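Side-chain contacts in alpha-1,3-glucanase (Paenibacillus glycanilyticus, PDB 6K0P), which hydrolyses alpha-1,3-glucan as a member of glycoside hydrolase family 87, and is held here as its catalytic domain bound to the disaccharide nigerose: residues A192-S195 and I196-L200; N181-P184 and T185-V188; L117-L120 and G121-N124. The protein carries 1 engineered substitution. All coordinates share one frame; numbering follows the deposited sequence.

Contact 1. Residues A192-S195 and I196-L200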
loop_
_atom_site.group_PDB
_atom_site.type_symbol
_atom_site.label_atom_id
_atom_site.label_comp_id
_atom_site.label_asym_id
_atom_site.label_seq_id
_atom_site.Cartn_x
_atom_site.Cartn_y
_atom_site.Cartn_z
ATOM N N ALA A 192 2.098 -28.798 -17.858
ATOM C CA ALA A 192 3.243 -28.481 -18.707
ATOM C C ALA A 192 2.862 -28.361 -20.181
ATOM O O ALA A 192 3.536 -27.649 -20.932
ATOM C CB ALA A 192 4.348 -29.521 -18.518
ATOM N N SER A 193 1.798 -29.030 -20.622
ATOM C CA SER A 193 1.408 -28.956 -22.029
ATOM C C SER A 193 0.016 -28.382 -22.251
ATOM O O SER A 193 -0.459 -28.374 -23.393
ATOM C CB SER A 193 1.525 -30.316 -22.719
ATOM O OG SER A 193 0.668 -31.246 -22.093
ATOM N N LYS A 194 -0.654 -27.902 -21.205
ATOM C CA LYS A 194 -1.970 -27.288 -21.350
ATOM C C LYS A 194 -1.922 -25.915 -20.696
ATOM O O LYS A 194 -1.790 -25.807 -19.472
ATOM C CB LYS A 194 -3.072 -28.156 -20.745
ATOM C CG LYS A 194 -4.469 -27.608 -21.017
ATOM C CD LYS A 194 -5.561 -28.489 -20.428
ATOM C CE LYS A 194 -5.494 -29.914 -20.968
ATOM N NZ LYS A 194 -6.591 -30.760 -20.431
ATOM N N SER A 195 -2.017 -24.871 -21.509
ATOM C CA SER A 195 -1.878 -23.519 -21.005
ATOM C C SER A 195 -3.132 -23.088 -20.245
ATOM O O SER A 195 -4.182 -23.740 -20.284
ATOM C CB SER A 195 -1.651 -22.555 -22.161
ATOM O OG SER A 195 -2.840 -22.450 -22.920
ATOM N N ILE A 196 -3.006 -21.957 -19.542
ATOM C CA ILE A 196 -4.159 -21.346 -18.879
ATOM C C ILE A 196 -5.294 -21.104 -19.874
ATOM O O ILE A 196 -6.453 -21.452 -19.618
ATOM C CB ILE A 196 -3.734 -20.052 -18.160
ATOM C CG1 ILE A 196 -2.725 -20.361 -17.049
ATOM C CG2 ILE A 196 -4.951 -19.322 -17.603
ATOM C CD1 ILE A 196 -2.020 -19.128 -16.482
ATOM N N ASP A 197 -4.976 -20.510 -21.031
ATOM C CA ASP A 197 -6.009 -20.268 -22.038
ATOM C C ASP A 197 -6.648 -21.569 -22.519
ATOM O O ASP A 197 -7.862 -21.622 -22.742
ATOM C CB ASP A 197 -5.435 -19.502 -23.230
ATOM C CG ASP A 197 -5.645 -17.991 -23.127
ATOM O OD1 ASP A 197 -6.641 -17.535 -22.509
ATOM O OD2 ASP A 197 -4.826 -17.258 -23.714
ATOM N N GLN A 198 -5.845 -22.623 -22.709
ATOM C CA GLN A 198 -6.397 -23.898 -23.168
ATOM C C GLN A 198 -7.286 -24.537 -22.107
ATOM O O GLN A 198 -8.341 -25.104 -22.428
ATOM C CB GLN A 198 -5.271 -24.840 -23.594
ATOM C CG GLN A 198 -4.550 -24.384 -24.855
ATOM C CD GLN A 198 -3.343 -25.237 -25.182
ATOM O OE1 GLN A 198 -2.592 -25.648 -24.293
ATOM N NE2 GLN A 198 -3.144 -25.505 -26.468
ATOM N N ALA A 199 -6.879 -24.456 -20.838
ATOM C CA ALA A 199 -7.716 -24.970 -19.759
ATOM C C ALA A 199 -9.037 -24.215 -19.684
ATOM O O ALA A 199 -10.095 -24.822 -19.474
ATOM C CB ALA A 199 -6.966 -24.889 -18.428
ATOM N N LEU A 200 -8.998 -22.892 -19.878
ATOM C CA LEU A 200 -10.222 -22.096 -19.835
ATOM C C LEU A 200 -11.148 -22.421 -21.001
ATOM O O LEU A 200 -12.370 -22.437 -20.833
ATOM C CB LEU A 200 -9.889 -20.603 -19.807
ATOM C CG LEU A 200 -9.414 -20.100 -18.443
ATOM C CD1 LEU A 200 -8.802 -18.723 -18.596
ATOM C CD2 LEU A 200 -10.551 -20.054 -17.435
#
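Lys194 lies beside Gln198 before the chain turns into helix 196-204. Its CA is 3.4 Å from OE1 of Gln198, and its CG passes 3.9 Å from the Gln198 CB. The two side chains run at a slant to each other. CD of Lys194 goes on towards Ala199, and the chain then bends, with chi3 at -58°. This takes NZ to a salt bridge with Glu202, further along the same helix.

Ser195 follows at the N-cap and makes three firm bonds into the first turn. Its backbone N donates to OE1 of Gln198 at 2.9 Å. That donor lies in the plane of the amide carbonyl and meets a lone pair of OE1. OG of Ser195 accepts from the backbone N of Gln198 at 3.0 Å. The hydroxyl can do this because it sits between its own backbone N and carbonyl carbon. The carbonyl O of Ser195 takes the backbone N of Ala199 at 2.8 Å, the first regular bond of the helix.

Ile196 and Leu200 pack on Ile212 and Ile225, of strands 211-214 and 224-227. Ala199 meets Ile212 and Val188. The exchange between Ser195 and Gln198 is a capping box. It starts a helix that probably covers the N-terminal end of the parallel beta-helix, consistent with the pectate-lyase-like fold.

Contact 2. Residues N181-P184 and T185-V188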
loop_
_atom_site.group_PDB
_atom_site.type_symbol
_atom_site.label_atom_id
_atom_site.label_comp_id
_atom_site.label_asym_id
_atom_site.label_seq_id
_atom_site.Cartn_x
_atom_site.Cartn_y
_atom_site.Cartn_z
ATOM N N ASN A 181 -5.555 -30.075 -6.714
ATOM C CA ASN A 181 -6.773 -29.799 -7.459
ATOM C C ASN A 181 -7.972 -30.194 -6.597
ATOM O O ASN A 181 -8.045 -31.344 -6.145
ATOM C CB ASN A 181 -6.756 -30.623 -8.749
ATOM C CG ASN A 181 -7.888 -30.257 -9.698
ATOM O OD1 ASN A 181 -8.956 -29.834 -9.263
ATOM N ND2 ASN A 181 -7.650 -30.401 -11.002
ATOM N N PRO A 182 -8.906 -29.280 -6.328
ATOM C CA PRO A 182 -10.037 -29.642 -5.458
ATOM C C PRO A 182 -10.858 -30.795 -6.003
ATOM O O PRO A 182 -11.406 -31.585 -5.222
ATOM C CB PRO A 182 -10.861 -28.347 -5.390
ATOM C CG PRO A 182 -9.903 -27.258 -5.775
ATOM C CD PRO A 182 -8.951 -27.873 -6.757
ATOM N N ASP A 183 -10.965 -30.912 -7.325
ATOM C CA ASP A 183 -11.679 -32.024 -7.941
ATOM C C ASP A 183 -11.308 -32.068 -9.415
ATOM O O ASP A 183 -11.768 -31.234 -10.209
ATOM C CB ASP A 183 -13.196 -31.909 -7.778
ATOM C CG ASP A 183 -13.930 -33.156 -8.264
ATOM O OD1 ASP A 183 -13.403 -33.877 -9.131
ATOM O OD2 ASP A 183 -15.049 -33.410 -7.775
ATOM N N PRO A 184 -10.474 -33.029 -9.808
ATOM C CA PRO A 184 -10.041 -33.124 -11.206
ATOM C C PRO A 184 -11.173 -33.237 -12.217
ATOM O O PRO A 184 -10.966 -32.886 -13.385
ATOM C CB PRO A 184 -9.160 -34.383 -11.203
ATOM C CG PRO A 184 -8.655 -34.480 -9.790
ATOM C CD PRO A 184 -9.734 -33.936 -8.913
ATOM N N THR A 185 -12.357 -33.708 -11.819
ATOM C CA THR A 185 -13.465 -33.785 -12.768
ATOM C C THR A 185 -14.211 -32.469 -12.920
ATOM O O THR A 185 -15.043 -32.348 -13.826
ATOM C CB THR A 185 -14.454 -34.890 -12.383
ATOM O OG1 THR A 185 -15.203 -34.483 -11.232
ATOM C CG2 THR A 185 -13.709 -36.206 -12.107
ATOM N N LYS A 186 -13.939 -31.489 -12.056
ATOM C CA LYS A 186 -14.618 -30.204 -12.096
ATOM C C LYS A 186 -13.702 -29.033 -12.396
ATOM O O LYS A 186 -14.187 -27.993 -12.854
ATOM C CB LYS A 186 -15.359 -29.940 -10.778
ATOM C CG LYS A 186 -16.475 -30.957 -10.524
ATOM C CD LYS A 186 -17.165 -30.708 -9.199
ATOM C CE LYS A 186 -18.118 -31.848 -8.861
ATOM N NZ LYS A 186 -18.673 -31.699 -7.486
ATOM N N TYR A 187 -12.402 -29.166 -12.161
ATOM C CA TYR A 187 -11.439 -28.101 -12.426
ATOM C C TYR A 187 -10.428 -28.623 -13.437
ATOM O O TYR A 187 -9.676 -29.560 -13.141
ATOM C CB TYR A 187 -10.733 -27.683 -11.133
ATOM C CG TYR A 187 -11.661 -27.087 -10.100
ATOM C CD1 TYR A 187 -12.383 -27.902 -9.242
ATOM C CD2 TYR A 187 -11.824 -25.705 -9.992
ATOM C CE1 TYR A 187 -13.250 -27.370 -8.295
ATOM C CE2 TYR A 187 -12.687 -25.160 -9.048
ATOM C CZ TYR A 187 -13.400 -26.003 -8.203
ATOM O OH TYR A 187 -14.257 -25.500 -7.249
ATOM N N VAL A 188 -10.417 -28.025 -14.629
ATOM C CA VAL A 188 -9.456 -28.405 -15.662
ATOM C C VAL A 188 -8.065 -27.959 -15.223
ATOM O O VAL A 188 -7.842 -26.779 -14.935
ATOM C CB VAL A 188 -9.829 -27.768 -17.007
ATOM C CG1 VAL A 188 -8.834 -28.192 -18.082
ATOM C CG2 VAL A 188 -11.257 -28.154 -17.408
HETATM O O HOH W 1 -16.181 -32.067 -5.912
#
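Thr185 meets Asp183 through a single carboxylate oxygen. Its backbone N donates to OD1 of Asp183 at 2.9 Å, and its OG1 donates to the same OD1 at 2.8 Å. Both donors come from the same face of the carboxylate, the hydroxyl from 44° out of the plane. OG1 can join in because chi1 of 73° places it between the backbone N and the carbonyl carbon of Thr185. Two bonds on OD1 should limit rotation of the carboxylate.

Lys186 runs extended past the other carboxylate oxygen. Its CE lies 3.6 Å from OD2 of Asp183, but NZ stops short of a salt bridge. A water joins the two charges instead. It donates to OD2 and accepts from NZ of Lys186.

The backbone N atoms of Lys186 and Tyr187 both donate to the carbonyl O of Asp183. The chain is thus folded back just before strand 187-189, the first strand of the parallel beta-helix. An Asx turn leads into this fold: OD1 of Asn181 accepts from the backbone N of Asp183.

Tyr187 is held by Asn181, six residues earlier. ND2 of Asn181 donates to its carbonyl O at 3.1 Å, almost straight at 175°, with the acceptor in the amide plane. OD1 of Asn181 lies 3.4 Å from CB of Tyr187. The amide and ring planes are steeply inclined to each other. CG of Pro182 lies over one ring face, toward its rim, and CB of Pro182 is 3.9 Å from CE1 of Tyr187. The carbonyl O of Asp183 lies at the ring edge. Beyond this contact, the Tyr187 hydroxyl bonds Glu233, and Tyr213 of strand 211-214 touches the ring.

Contact 3. Residues L117-L120 and G121-N124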
loop_
_atom_site.group_PDB
_atom_site.type_symbol
_atom_site.label_atom_id
_atom_site.label_comp_id
_atom_site.label_asym_id
_atom_site.label_seq_id
_atom_site.Cartn_x
_atom_site.Cartn_y
_atom_site.Cartn_z
ATOM N N LEU A 117 9.050 15.488 -8.095
ATOM C CA LEU A 117 8.502 14.293 -7.458
ATOM C C LEU A 117 7.224 13.820 -8.126
ATOM O O LEU A 117 6.830 12.667 -7.923
ATOM C CB LEU A 117 8.288 14.510 -5.962
ATOM C CG LEU A 117 9.562 14.868 -5.190
ATOM C CD1 LEU A 117 9.241 15.011 -3.719
ATOM C CD2 LEU A 117 10.691 13.851 -5.422
ATOM N N GLY A 118 6.580 14.672 -8.930
ATOM C CA GLY A 118 5.481 14.230 -9.772
ATOM C C GLY A 118 5.862 13.109 -10.718
ATOM O O GLY A 118 4.978 12.398 -11.214
ATOM N N ARG A 119 7.158 12.927 -10.966
ATOM C CA ARG A 119 7.648 11.846 -11.808
ATOM C C ARG A 119 7.984 10.580 -11.035
ATOM O O ARG A 119 8.382 9.591 -11.657
ATOM C CB ARG A 119 8.898 12.295 -12.576
ATOM C CG ARG A 119 8.661 13.458 -13.533
ATOM C CD ARG A 119 7.589 13.117 -14.550
ATOM N NE ARG A 119 7.962 11.976 -15.386
ATOM C CZ ARG A 119 7.126 11.347 -16.211
ATOM N NH1 ARG A 119 5.858 11.737 -16.308
ATOM N NH2 ARG A 119 7.557 10.334 -16.945
ATOM N N LEU A 120 7.849 10.578 -9.706
ATOM C CA LEU A 120 8.219 9.398 -8.928
ATOM C C LEU A 120 7.478 8.173 -9.440
ATOM O O LEU A 120 6.244 8.163 -9.496
ATOM C CB LEU A 120 7.866 9.611 -7.460
ATOM C CG LEU A 120 8.826 10.332 -6.528
ATOM C CD1 LEU A 120 8.189 10.380 -5.150
ATOM C CD2 LEU A 120 10.172 9.627 -6.490
ATOM N N GLY A 121 8.240 7.134 -9.785
ATOM C CA GLY A 121 7.711 5.875 -10.256
ATOM C C GLY A 121 7.668 5.734 -11.763
ATOM O O GLY A 121 7.585 4.603 -12.260
ATOM N N TYR A 122 7.742 6.842 -12.506
ATOM C CA TYR A 122 7.558 6.810 -13.955
ATOM C C TYR A 122 8.838 6.547 -14.733
ATOM O O TYR A 122 8.764 6.034 -15.861
ATOM C CB TYR A 122 6.990 8.142 -14.454
ATOM C CG TYR A 122 5.512 8.345 -14.204
ATOM C CD1 TYR A 122 4.557 7.823 -15.067
ATOM C CD2 TYR A 122 5.075 9.082 -13.110
ATOM C CE1 TYR A 122 3.198 8.022 -14.844
ATOM C CE2 TYR A 122 3.730 9.284 -12.874
ATOM C CZ TYR A 122 2.792 8.758 -13.741
ATOM O OH TYR A 122 1.464 8.986 -13.495
ATOM N N ASP A 123 10.000 6.905 -14.193
ATOM C CA ASP A 123 11.232 6.973 -14.983
ATOM C C ASP A 123 12.280 6.027 -14.402
ATOM O O ASP A 123 12.828 6.280 -13.323
ATOM C CB ASP A 123 11.724 8.421 -15.053
ATOM C CG ASP A 123 10.662 9.362 -15.617
ATOM O OD1 ASP A 123 9.927 8.940 -16.540
ATOM O OD2 ASP A 123 10.541 10.512 -15.137
ATOM N N ASN A 124 12.578 4.953 -15.132
ATOM C CA ASN A 124 13.473 3.917 -14.635
ATOM C C ASN A 124 14.942 4.155 -14.972
ATOM O O ASN A 124 15.800 3.423 -14.467
ATOM C CB ASN A 124 13.034 2.529 -15.130
ATOM C CG ASN A 124 13.187 2.356 -16.633
ATOM O OD1 ASN A 124 14.283 2.487 -17.181
ATOM N ND2 ASN A 124 12.089 2.027 -17.304
HETATM O O HOH W 2 10.547 8.003 -11.480
#
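Arg119 and Tyr122 close a tight turn, with the backbone N of Tyr122 bonded to the carbonyl O of Arg119 at 2.9 Å. This is a type II beta turn with Leu120 and Gly121 at its corners. It follows the short 3-10 segment 117-119. Gly121 has a positive phi of 96°, where a CB would run into the Leu120 carbonyl O.

The Arg119 side chain folds back over the turn, bent at chi2 and chi3. Its guanidinium lies flat on the Tyr122 ring, with planes 20° apart and centres 4.7 Å apart. The stack is offset: NH1 is over the ring near its rim, and CB of Tyr122 is 3.4 Å from NH2. The edge of the guanidinium faces Asp123 in a side-on salt bridge. NE donates to OD2 of Asp123 at 3.0 Å, and NH2 donates to OD1 at 2.8 Å. Both oxygens are met on their syn sides. An asparagine at Asp123 would probably lose one of the two bonds, leave the arginine charge without its mate here, and let the guanidinium shift on the ring.

The Tyr122 hydroxyl bonds Asp282 of a sugar pocket, and the Tyr122 side chain is about 5 Å from a bound glucose unit. NH1 of Arg385 donates to the carbonyls of Gly118 and Leu120. A water lies 2.7 Å from the carbonyl O of Arg119 and accepts from the backbone N of Asp123 at 3.0 Å.

Overall arrangement
Along the chain the order is contact 3, contact 2, contact 1. Contacts 1 and 2 are neighbours, with centres 14 Å apart. They touch where Val188 of strand 187-189 packs on Ala199 of helix 196-204 and on Lys194. Together they form the start of the parallel beta-helix: contact 2 leads the chain into its first strand, and contact 1 opens the helix that follows. Contact 3 is remote, with its centre about 37 Å from that of contact 1 and about 44 Å from that of contact 2. It belongs to the N-terminal family region, yet it bonds to loops of the other region, including Asp282 of a sugar pocket, and links the two close to bound sugar.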